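Local coordinates for protein LEC-6 (Caenorhabditis elegans, PDB 3VV1) that binds glycans as a galectin, with a preference for fucose-containing saccharides such as the galactose-1,4-fucose unit, at residues A[27-32]-A[153-158]; A[48-53]-A[110-115]; A[34-39]-A[142-147]. All blocks are in the same frame, centred on the assembly; numbering follows the deposited sequence.

Contact 1. Residues A[27-32]-A[153-158]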
loop_
_atom_site.group_PDB
_atom_site.type_symbol
_atom_site.label_atom_id
_atom_site.label_comp_id
_atom_site.label_asym_id
_atom_site.label_seq_id
_atom_site.Cartn_x
_atom_site.Cartn_y
_atom_site.Cartn_z
ATOM N N GLU A 27 -5.013 2.509 -1.650
ATOM C CA GLU A 27 -6.024 2.570 -2.680
ATOM C C GLU A 27 -5.481 3.129 -3.970
ATOM O O GLU A 27 -4.675 4.096 -3.950
ATOM C CB GLU A 27 -7.193 3.415 -2.218
ATOM C CG GLU A 27 -8.348 3.445 -3.174
ATOM C CD GLU A 27 -9.540 4.064 -2.482
ATOM O OE1 GLU A 27 -9.326 5.054 -1.671
ATOM O OE2 GLU A 27 -10.660 3.508 -2.731
ATOM N N PHE A 28 -5.941 2.547 -5.086
ATOM C CA PHE A 28 -5.461 2.961 -6.426
ATOM C C PHE A 28 -6.634 3.174 -7.361
ATOM O O PHE A 28 -7.656 2.498 -7.255
ATOM C CB PHE A 28 -4.519 1.893 -6.983
ATOM C CG PHE A 28 -3.338 1.655 -6.088
ATOM C CD1 PHE A 28 -2.198 2.507 -6.146
ATOM C CD2 PHE A 28 -3.337 0.566 -5.177
ATOM C CE1 PHE A 28 -1.077 2.275 -5.326
ATOM C CE2 PHE A 28 -2.182 0.353 -4.363
ATOM C CZ PHE A 28 -1.091 1.237 -4.422
ATOM N N PHE A 29 -6.477 4.153 -8.227
ATOM C CA PHE A 29 -7.533 4.522 -9.189
ATOM C C PHE A 29 -7.102 4.226 -10.629
ATOM O O PHE A 29 -5.937 4.389 -10.981
ATOM C CB PHE A 29 -7.937 5.996 -8.988
ATOM C CG PHE A 29 -8.541 6.223 -7.634
ATOM C CD1 PHE A 29 -7.720 6.478 -6.514
ATOM C CD2 PHE A 29 -9.925 6.121 -7.460
ATOM C CE1 PHE A 29 -8.281 6.619 -5.264
ATOM C CE2 PHE A 29 -10.488 6.260 -6.204
ATOM C CZ PHE A 29 -9.661 6.514 -5.110
ATOM N N ASN A 30 -8.079 3.790 -11.432
ATOM C CA ASN A 30 -7.828 3.481 -12.853
ATOM C C ASN A 30 -6.593 2.605 -13.111
ATOM O O ASN A 30 -5.787 2.924 -13.966
ATOM C CB ASN A 30 -7.768 4.779 -13.690
ATOM C CG ASN A 30 -9.123 5.452 -13.785
ATOM O OD1 ASN A 30 -9.275 6.681 -13.526
ATOM N ND2 ASN A 30 -10.071 4.713 -14.185
ATOM N N PRO A 31 -6.446 1.505 -12.376
ATOM C CA PRO A 31 -5.312 0.574 -12.795
ATOM C C PRO A 31 -5.738 -0.105 -14.134
ATOM O O PRO A 31 -6.942 -0.407 -14.320
ATOM C CB PRO A 31 -5.302 -0.432 -11.633
ATOM C CG PRO A 31 -6.787 -0.439 -11.102
ATOM C CD PRO A 31 -7.285 0.984 -11.248
ATOM N N GLN A 32 -4.832 -0.368 -15.062
ATOM C CA GLN A 32 -5.157 -1.077 -16.357
ATOM C C GLN A 32 -5.487 -2.582 -16.223
ATOM O O GLN A 32 -4.749 -3.256 -15.522
ATOM C CB GLN A 32 -3.946 -1.003 -17.256
ATOM C CG GLN A 32 -3.543 0.432 -17.672
ATOM C CD GLN A 32 -2.023 0.666 -17.726
ATOM O OE1 GLN A 32 -1.319 0.525 -16.718
ATOM N NE2 GLN A 32 -1.523 1.044 -18.899
ATOM N N VAL A 153 -11.675 -1.424 -14.102
ATOM C CA VAL A 153 -11.542 -1.194 -12.650
ATOM C C VAL A 153 -11.377 0.319 -12.442
ATOM O O VAL A 153 -10.340 0.921 -12.790
ATOM C CB VAL A 153 -10.318 -1.975 -12.068
ATOM C CG1 VAL A 153 -10.204 -1.701 -10.580
ATOM C CG2 VAL A 153 -10.523 -3.484 -12.280
ATOM N N HIS A 154 -12.376 0.932 -11.798
ATOM C CA HIS A 154 -12.248 2.330 -11.428
ATOM C C HIS A 154 -11.351 2.482 -10.187
ATOM O O HIS A 154 -10.525 3.420 -10.137
ATOM C CB HIS A 154 -13.635 2.921 -11.113
ATOM C CG HIS A 154 -13.533 4.247 -10.436
ATOM N ND1 HIS A 154 -13.106 5.378 -11.069
ATOM C CD2 HIS A 154 -13.752 4.601 -9.119
ATOM C CE1 HIS A 154 -13.061 6.411 -10.176
ATOM N NE2 HIS A 154 -13.440 5.940 -8.989
ATOM N N SER A 155 -11.536 1.631 -9.168
ATOM C CA SER A 155 -10.683 1.781 -7.935
ATOM C C SER A 155 -10.532 0.466 -7.261
ATOM O O SER A 155 -11.390 -0.425 -7.408
ATOM C CB SER A 155 -11.277 2.834 -6.960
ATOM O OG SER A 155 -12.571 2.463 -6.487
ATOM N N ALA A 156 -9.409 0.299 -6.555
ATOM C CA ALA A 156 -9.158 -0.921 -5.786
ATOM C C ALA A 156 -8.508 -0.536 -4.447
ATOM O O ALA A 156 -7.547 0.279 -4.465
ATOM C CB ALA A 156 -8.254 -1.851 -6.585
ATOM N N HIS A 157 -9.030 -1.108 -3.331
ATOM C CA HIS A 157 -8.600 -0.732 -1.997
ATOM C C HIS A 157 -8.503 -1.937 -1.153
ATOM O O HIS A 157 -9.402 -2.781 -1.211
ATOM C CB HIS A 157 -9.628 0.223 -1.387
ATOM C CG HIS A 157 -9.447 0.477 0.100
ATOM N ND1 HIS A 157 -10.334 0.265 1.118
ATOM C CD2 HIS A 157 -8.303 0.985 0.692
ATOM C CE1 HIS A 157 -9.761 0.661 2.268
ATOM N NE2 HIS A 157 -8.505 1.076 2.027
ATOM N N VAL A 158 -7.485 -1.999 -0.272
ATOM C CA VAL A 158 -7.365 -3.093 0.692
ATOM C C VAL A 158 -7.257 -2.470 2.076
ATOM O O VAL A 158 -6.478 -1.504 2.305
ATOM C CB VAL A 158 -6.139 -4.010 0.418
ATOM C CG1 VAL A 158 -5.763 -4.873 1.640
ATOM C CG2 VAL A 158 -6.447 -4.904 -0.769
HETATM O O HOH W 1 -12.017 1.039 -4.202
HETATM O O HOH W 2 -12.712 4.946 -13.835
HETATM O O HOH W 3 -9.333 -1.649 -15.728
#
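Glu-27 turns its CG anti to the backbone N (chi1 -175°), which sets CG near Ala-156 O and His-157 CB; the chain runs on extended and crosses His-157 obliquely, OE2 3.7 Å from His-157 CB. In Phe-29, CG sits beside the backbone N, and the ring carbons CD2 and CE2 rest on Ser-155, CD2 being 3.6 Å from Ser-155 CB. The same ring turns its edge toward the face of the His-154 imidazole in an offset edge-to-face pair, planes 69° apart, with CD2 of Phe-29 3.8 Å from His-154 NE2. Glu-27, Phe-29, Ser-155 and His-157 line one face of an antiparallel pair at the outer strand, within this chain, of one sheet of the galectin beta-sandwich. Phe-28 and Ala-156 exchange both backbone hydrogen bonds; on the other face Phe-28 packs on Ser-23 and Ala-156 on Phe-24 of the second subunit. The chain turns a corner at His-154, where His-154 and Ser-155 both face Val-51 in a classic beta bulge. Asn-30, a residue type that tolerates its left-handed backbone conformation, gives a nearly straight bond (171°) from N to His-154 O. Pro-31 sets CG 3.7 Å from Val-153 CG1. One water joins Glu-27 OE2 to Ser-155 OG.

Contact 2. Residues A[48-53]-A[110-115]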
loop_
_atom_site.group_PDB
_atom_site.type_symbol
_atom_site.label_atom_id
_atom_site.label_comp_id
_atom_site.label_asym_id
_atom_site.label_seq_id
_atom_site.Cartn_x
_atom_site.Cartn_y
_atom_site.Cartn_z
ATOM N N LEU A 48 -11.136 -6.284 0.538
ATOM C CA LEU A 48 -10.787 -5.745 -0.753
ATOM C C LEU A 48 -12.069 -5.099 -1.318
ATOM O O LEU A 48 -13.088 -5.787 -1.418
ATOM C CB LEU A 48 -10.378 -6.914 -1.690
ATOM C CG LEU A 48 -10.272 -6.522 -3.197
ATOM C CD1 LEU A 48 -9.145 -5.488 -3.422
ATOM C CD2 LEU A 48 -9.993 -7.831 -4.001
ATOM N N ARG A 49 -12.014 -3.812 -1.665
ATOM C CA ARG A 49 -13.140 -3.092 -2.226
ATOM C C ARG A 49 -12.761 -2.666 -3.632
ATOM O O ARG A 49 -11.725 -1.957 -3.817
ATOM C CB ARG A 49 -13.500 -1.870 -1.393
ATOM C CG ARG A 49 -14.655 -1.090 -2.033
ATOM C CD ARG A 49 -15.375 -0.119 -1.061
ATOM N NE ARG A 49 -14.388 0.632 -0.308
ATOM C CZ ARG A 49 -13.622 1.594 -0.838
ATOM N NH1 ARG A 49 -13.780 1.917 -2.120
ATOM N NH2 ARG A 49 -12.705 2.206 -0.103
ATOM N N LEU A 50 -13.602 -3.039 -4.612
ATOM C CA LEU A 50 -13.375 -2.683 -6.011
ATOM C C LEU A 50 -14.545 -1.893 -6.499
ATOM O O LEU A 50 -15.693 -2.255 -6.174
ATOM C CB LEU A 50 -13.303 -3.980 -6.815
ATOM C CG LEU A 50 -12.150 -4.900 -6.440
ATOM C CD1 LEU A 50 -12.354 -6.209 -7.199
ATOM C CD2 LEU A 50 -10.812 -4.284 -6.812
ATOM N N VAL A 51 -14.298 -0.830 -7.266
ATOM C CA VAL A 51 -15.454 -0.204 -7.967
ATOM C C VAL A 51 -15.191 -0.570 -9.414
ATOM O O VAL A 51 -14.088 -0.274 -9.937
ATOM C CB VAL A 51 -15.468 1.315 -7.771
ATOM C CG1 VAL A 51 -16.590 1.941 -8.654
ATOM C CG2 VAL A 51 -15.740 1.618 -6.285
ATOM N N LEU A 52 -16.154 -1.241 -10.011
ATOM C CA LEU A 52 -15.954 -1.899 -11.318
ATOM C C LEU A 52 -17.081 -1.609 -12.279
ATOM O O LEU A 52 -18.201 -1.309 -11.888
ATOM C CB LEU A 52 -15.930 -3.447 -11.133
ATOM C CG LEU A 52 -15.091 -4.164 -10.149
ATOM C CD1 LEU A 52 -15.482 -5.616 -10.086
ATOM C CD2 LEU A 52 -13.637 -3.977 -10.651
ATOM N N LEU A 53 -16.760 -1.660 -13.568
ATOM C CA LEU A 53 -17.758 -1.530 -14.632
ATOM C C LEU A 53 -17.536 -2.719 -15.587
ATOM O O LEU A 53 -16.554 -2.722 -16.322
ATOM C CB LEU A 53 -17.524 -0.185 -15.385
ATOM C CG LEU A 53 -18.294 0.077 -16.676
ATOM C CD1 LEU A 53 -19.690 0.504 -16.380
ATOM C CD2 LEU A 53 -17.671 1.253 -17.463
ATOM N N TYR A 110 -20.520 -1.083 -10.162
ATOM C CA TYR A 110 -20.747 -1.861 -8.927
ATOM C C TYR A 110 -19.592 -1.668 -7.980
ATOM O O TYR A 110 -18.410 -1.620 -8.386
ATOM C CB TYR A 110 -20.817 -3.392 -9.254
ATOM C CG TYR A 110 -22.007 -3.664 -10.141
ATOM C CD1 TYR A 110 -23.241 -3.905 -9.596
ATOM C CD2 TYR A 110 -21.896 -3.635 -11.551
ATOM C CE1 TYR A 110 -24.361 -4.078 -10.375
ATOM C CE2 TYR A 110 -22.998 -3.819 -12.344
ATOM C CZ TYR A 110 -24.251 -4.017 -11.761
ATOM O OH TYR A 110 -25.358 -4.197 -12.547
ATOM N N THR A 111 -19.921 -1.649 -6.694
ATOM C CA THR A 111 -18.951 -1.755 -5.654
ATOM C C THR A 111 -18.947 -3.192 -5.158
ATOM O O THR A 111 -19.956 -3.694 -4.652
ATOM C CB THR A 111 -19.240 -0.769 -4.526
ATOM O OG1 THR A 111 -19.080 0.574 -4.996
ATOM C CG2 THR A 111 -18.267 -1.017 -3.324
ATOM N N LEU A 112 -17.826 -3.857 -5.368
ATOM C CA LEU A 112 -17.690 -5.324 -5.035
ATOM C C LEU A 112 -16.669 -5.464 -3.959
ATOM O O LEU A 112 -15.546 -4.950 -4.070
ATOM C CB LEU A 112 -17.245 -6.079 -6.306
ATOM C CG LEU A 112 -16.859 -7.558 -6.134
ATOM C CD1 LEU A 112 -18.124 -8.308 -5.740
ATOM C CD2 LEU A 112 -16.265 -8.113 -7.476
ATOM N N GLU A 113 -17.087 -6.083 -2.866
ATOM C CA GLU A 113 -16.150 -6.232 -1.729
ATOM C C GLU A 113 -16.007 -7.681 -1.342
ATOM O O GLU A 113 -16.980 -8.428 -1.335
ATOM C CB GLU A 113 -16.653 -5.426 -0.546
ATOM C CG GLU A 113 -16.789 -3.973 -0.882
ATOM C CD GLU A 113 -17.439 -3.239 0.266
ATOM O OE1 GLU A 113 -16.692 -2.839 1.232
ATOM O OE2 GLU A 113 -18.724 -3.110 0.258
ATOM N N PHE A 114 -14.788 -8.059 -0.969
ATOM C CA PHE A 114 -14.496 -9.376 -0.422
ATOM C C PHE A 114 -13.956 -9.119 1.007
ATOM O O PHE A 114 -13.117 -8.236 1.223
ATOM C CB PHE A 114 -13.361 -10.022 -1.227
ATOM C CG PHE A 114 -13.705 -10.253 -2.703
ATOM C CD1 PHE A 114 -13.586 -9.217 -3.635
ATOM C CD2 PHE A 114 -14.256 -11.483 -3.124
ATOM C CE1 PHE A 114 -13.971 -9.415 -5.003
ATOM C CE2 PHE A 114 -14.579 -11.710 -4.485
ATOM C CZ PHE A 114 -14.431 -10.663 -5.415
ATOM N N VAL A 115 -14.389 -9.951 1.943
ATOM C CA VAL A 115 -13.955 -9.796 3.358
ATOM C C VAL A 115 -13.571 -11.183 3.829
ATOM O O VAL A 115 -14.389 -12.119 3.750
ATOM C CB VAL A 115 -15.052 -9.252 4.285
ATOM C CG1 VAL A 115 -14.445 -8.984 5.703
ATOM C CG2 VAL A 115 -15.625 -7.974 3.683
#
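Leu-48, Leu-50 and Leu-52 pair with Phe-114, Leu-112 and Tyr-110 on neighbouring antiparallel strands of the galectin beta-sandwich. All six side chains share the buried face of the sheet, where the leucines and Phe-114, wholly hydrocarbon, fit together without polar needs. Leu-52 crosses Leu-112 with CD1 3.7 Å from its CD2. Leu-48 lies beside Phe-114, pointing the same way, and its CD2 is 3.9 Å from Phe-114 CD1; Leu-50 CD1 meets that ring at its edge, 4.2 Å from CE1. Each of the three pairs is held by two backbone hydrogen bonds, which fix the register of the strands.

The other face carries Arg-49, Val-51, Thr-111 and Glu-113, all partly exposed, most of them long or polar. Arg-49 and Glu-113 run side by side, CG to CG 3.8 Å, but their charged groups stay apart: Arg-49 bends at chi3 (46°), and its NE is 4.4 Å from Glu-113 OE1, beyond a salt bridge. Thr-111 lays CG2 on the Arg-49 chain, 3.8 Å from its CD, and its OG1 stands 3.7 Å from Val-51 CG2.

In the next shell, Leu-48, Leu-50 and Leu-52 reach Leu-65, Ile-63 and Phe-61 of strand 60-66 in the facing sheet, and Phe-75 forms an edge-to-face pair with Phe-114. Glu-113 OE1 forms a salt bridge with Arg-47 NH1, and Tyr-110 OH is hydrogen-bonded to Gln-105 N.

Contact 3. Residues A[34-39]-A[142-147]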
loop_
_atom_site.group_PDB
_atom_site.type_symbol
_atom_site.label_atom_id
_atom_site.label_comp_id
_atom_site.label_asym_id
_atom_site.label_seq_id
_atom_site.Cartn_x
_atom_site.Cartn_y
_atom_site.Cartn_z
ATOM N N PRO A 34 -5.255 -6.352 -17.746
ATOM C CA PRO A 34 -5.218 -7.110 -16.489
ATOM C C PRO A 34 -4.363 -6.398 -15.415
ATOM O O PRO A 34 -3.269 -5.877 -15.689
ATOM C CB PRO A 34 -4.603 -8.460 -16.931
ATOM C CG PRO A 34 -3.641 -8.062 -18.033
ATOM C CD PRO A 34 -4.399 -6.971 -18.789
ATOM N N VAL A 35 -4.962 -6.321 -14.249
ATOM C CA VAL A 35 -4.447 -5.676 -13.004
ATOM C C VAL A 35 -3.878 -6.856 -12.192
ATOM O O VAL A 35 -4.466 -7.917 -12.070
ATOM C CB VAL A 35 -5.686 -5.043 -12.333
ATOM C CG1 VAL A 35 -5.429 -4.520 -10.930
ATOM C CG2 VAL A 35 -6.323 -3.966 -13.215
ATOM N N ASN A 36 -2.715 -6.666 -11.617
ATOM C CA ASN A 36 -2.058 -7.726 -10.868
ATOM C C ASN A 36 -1.353 -7.024 -9.691
ATOM O O ASN A 36 -0.326 -6.320 -9.923
ATOM C CB ASN A 36 -1.061 -8.325 -11.824
ATOM C CG ASN A 36 -0.820 -9.796 -11.598
ATOM O OD1 ASN A 36 -1.732 -10.597 -11.681
ATOM N ND2 ASN A 36 0.446 -10.164 -11.398
ATOM N N ILE A 37 -1.928 -7.130 -8.474
ATOM C CA ILE A 37 -1.506 -6.238 -7.384
ATOM C C ILE A 37 -1.064 -7.057 -6.169
ATOM O O ILE A 37 -1.891 -7.795 -5.603
ATOM C CB ILE A 37 -2.637 -5.294 -6.919
ATOM C CG1 ILE A 37 -3.347 -4.621 -8.122
ATOM C CG2 ILE A 37 -2.047 -4.197 -6.022
ATOM C CD1 ILE A 37 -4.563 -3.797 -7.742
ATOM N N PRO A 38 0.227 -6.937 -5.793
ATOM C CA PRO A 38 0.699 -7.678 -4.605
ATOM C C PRO A 38 -0.070 -7.279 -3.343
ATOM O O PRO A 38 -0.475 -6.118 -3.209
ATOM C CB PRO A 38 2.125 -7.210 -4.472
ATOM C CG PRO A 38 2.590 -6.932 -5.899
ATOM C CD PRO A 38 1.359 -6.325 -6.551
ATOM N N VAL A 39 -0.188 -8.202 -2.402
ATOM C CA VAL A 39 -0.844 -7.917 -1.112
ATOM C C VAL A 39 -0.225 -8.845 -0.085
ATOM O O VAL A 39 0.167 -9.975 -0.418
ATOM C CB VAL A 39 -2.382 -8.102 -1.227
ATOM C CG1 VAL A 39 -2.751 -9.558 -1.554
ATOM C CG2 VAL A 39 -3.110 -7.623 0.068
ATOM N N VAL A 142 -2.245 -15.640 0.597
ATOM C CA VAL A 142 -2.502 -14.844 -0.604
ATOM C C VAL A 142 -1.427 -13.795 -0.756
ATOM O O VAL A 142 -1.057 -13.094 0.217
ATOM C CB VAL A 142 -3.912 -14.236 -0.559
ATOM C CG1 VAL A 142 -4.095 -13.144 -1.624
ATOM C CG2 VAL A 142 -4.932 -15.340 -0.779
ATOM N N HIS A 143 -0.898 -13.677 -1.994
ATOM C CA HIS A 143 0.166 -12.672 -2.261
ATOM C C HIS A 143 -0.146 -11.802 -3.451
ATOM O O HIS A 143 0.572 -10.838 -3.687
ATOM C CB HIS A 143 1.542 -13.321 -2.422
ATOM C CG HIS A 143 1.808 -13.921 -3.786
ATOM N ND1 HIS A 143 2.961 -13.886 -4.547
ATOM C CD2 HIS A 143 0.947 -14.727 -4.439
ATOM C CE1 HIS A 143 2.722 -14.590 -5.674
ATOM N NE2 HIS A 143 1.499 -15.097 -5.621
ATOM N N LEU A 144 -1.234 -12.102 -4.178
ATOM C CA LEU A 144 -1.542 -11.327 -5.391
ATOM C C LEU A 144 -3.042 -11.277 -5.617
ATOM O O LEU A 144 -3.752 -12.295 -5.419
ATOM C CB LEU A 144 -0.919 -12.031 -6.635
ATOM C CG LEU A 144 0.528 -11.859 -6.937
ATOM C CD1 LEU A 144 0.877 -12.834 -8.063
ATOM C CD2 LEU A 144 0.662 -10.362 -7.314
ATOM N N ILE A 145 -3.525 -10.088 -5.994
ATOM C CA ILE A 145 -4.887 -9.897 -6.432
ATOM C C ILE A 145 -4.831 -9.671 -7.954
ATOM O O ILE A 145 -4.159 -8.735 -8.422
ATOM C CB ILE A 145 -5.522 -8.716 -5.678
ATOM C CG1 ILE A 145 -5.662 -9.096 -4.167
ATOM C CG2 ILE A 145 -6.896 -8.326 -6.274
ATOM C CD1 ILE A 145 -5.872 -7.879 -3.339
ATOM N N GLU A 146 -5.511 -10.554 -8.703
ATOM C CA GLU A 146 -5.530 -10.446 -10.181
ATOM C C GLU A 146 -6.935 -10.140 -10.677
ATOM O O GLU A 146 -7.886 -10.790 -10.238
ATOM C CB GLU A 146 -5.020 -11.779 -10.745
ATOM C CG GLU A 146 -4.939 -11.948 -12.240
ATOM C CD GLU A 146 -4.314 -13.312 -12.547
ATOM O OE1 GLU A 146 -4.739 -14.318 -11.900
ATOM O OE2 GLU A 146 -3.381 -13.388 -13.411
ATOM N N ILE A 147 -7.074 -9.187 -11.584
ATOM C CA ILE A 147 -8.388 -8.842 -12.132
ATOM C C ILE A 147 -8.217 -8.901 -13.655
ATOM O O ILE A 147 -7.333 -8.233 -14.228
ATOM C CB ILE A 147 -8.837 -7.430 -11.690
ATOM C CG1 ILE A 147 -8.858 -7.378 -10.135
ATOM C CG2 ILE A 147 -10.272 -7.178 -12.281
ATOM C CD1 ILE A 147 -9.100 -5.987 -9.597
#
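The side chains of Asn-36 and Glu-146 lie side by side, pointing the same way, with amide and carboxylate planes 52° apart. Asn-36 OD1 rests against the methylenes of Glu-146, 3.5 Å from CG, while ND2 of the same amide is 4.1 Å from Leu-144 CD2. One face of the His-143 imidazole is covered by Leu-144 CG, centred over the ring. Leu-144 also reaches across the contact, its CD2 3.8 Å from Pro-38 CA.

Strand 35-38 borders strand 144-149 in the sheet that also carries strands 71-78 and 83-90, with His-74, Asn-76, Arg-78 and Asn-87 of the glycan pocket. Proline suits position 38 because Pro-38 faces Leu-144 in a non-hydrogen-bonded pair, which asks for no N-H. Val-35 exchanges two bonds with Ile-147 and Ile-37 two with Ile-145, and Val-39 N adds one to His-143 O. His-143 and Leu-144 together oppose Arg-66 in a classic beta bulge. Beta-branched Val-35, Ile-37, Ile-145 and Ile-147 share the other face, Val-35 CB 4.0 Å from Ile-147 CB. Beyond the strand ends, Val-39 CG1 lies 3.8 Å from Val-142 CG1. Phe-24 of the second subunit packs on Ile-37, Val-39 and Ile-145.

Glu-146 OE1 takes a salt bridge from Arg-66 and a hydrogen bond from Asn-64, which would favour an ionised carboxylate; the nearby acid Glu-148, close to OE2, would act the other way.

From the N terminus, strand 27-29 is the first of the contact strands, and contact 1 closes the widest loop by pairing it with strand 151-159 near the C terminus. Strand 35-38 follows and joins strand 144-149 in contact 3, nested inside that loop. Strand 46-54 then pairs with strand 110-117 in contact 2, nested within both; no two loops cross. Contacts 1 and 2 belong to one sheet, where strands 151-159 and 46-54 are neighbours, whereas contact 3 lies in the other. Val-153 on Ile-147 and Leu-50 on Ile-147 connect the sheets through the core. Contacts 1 and 3 also both touch the second subunit.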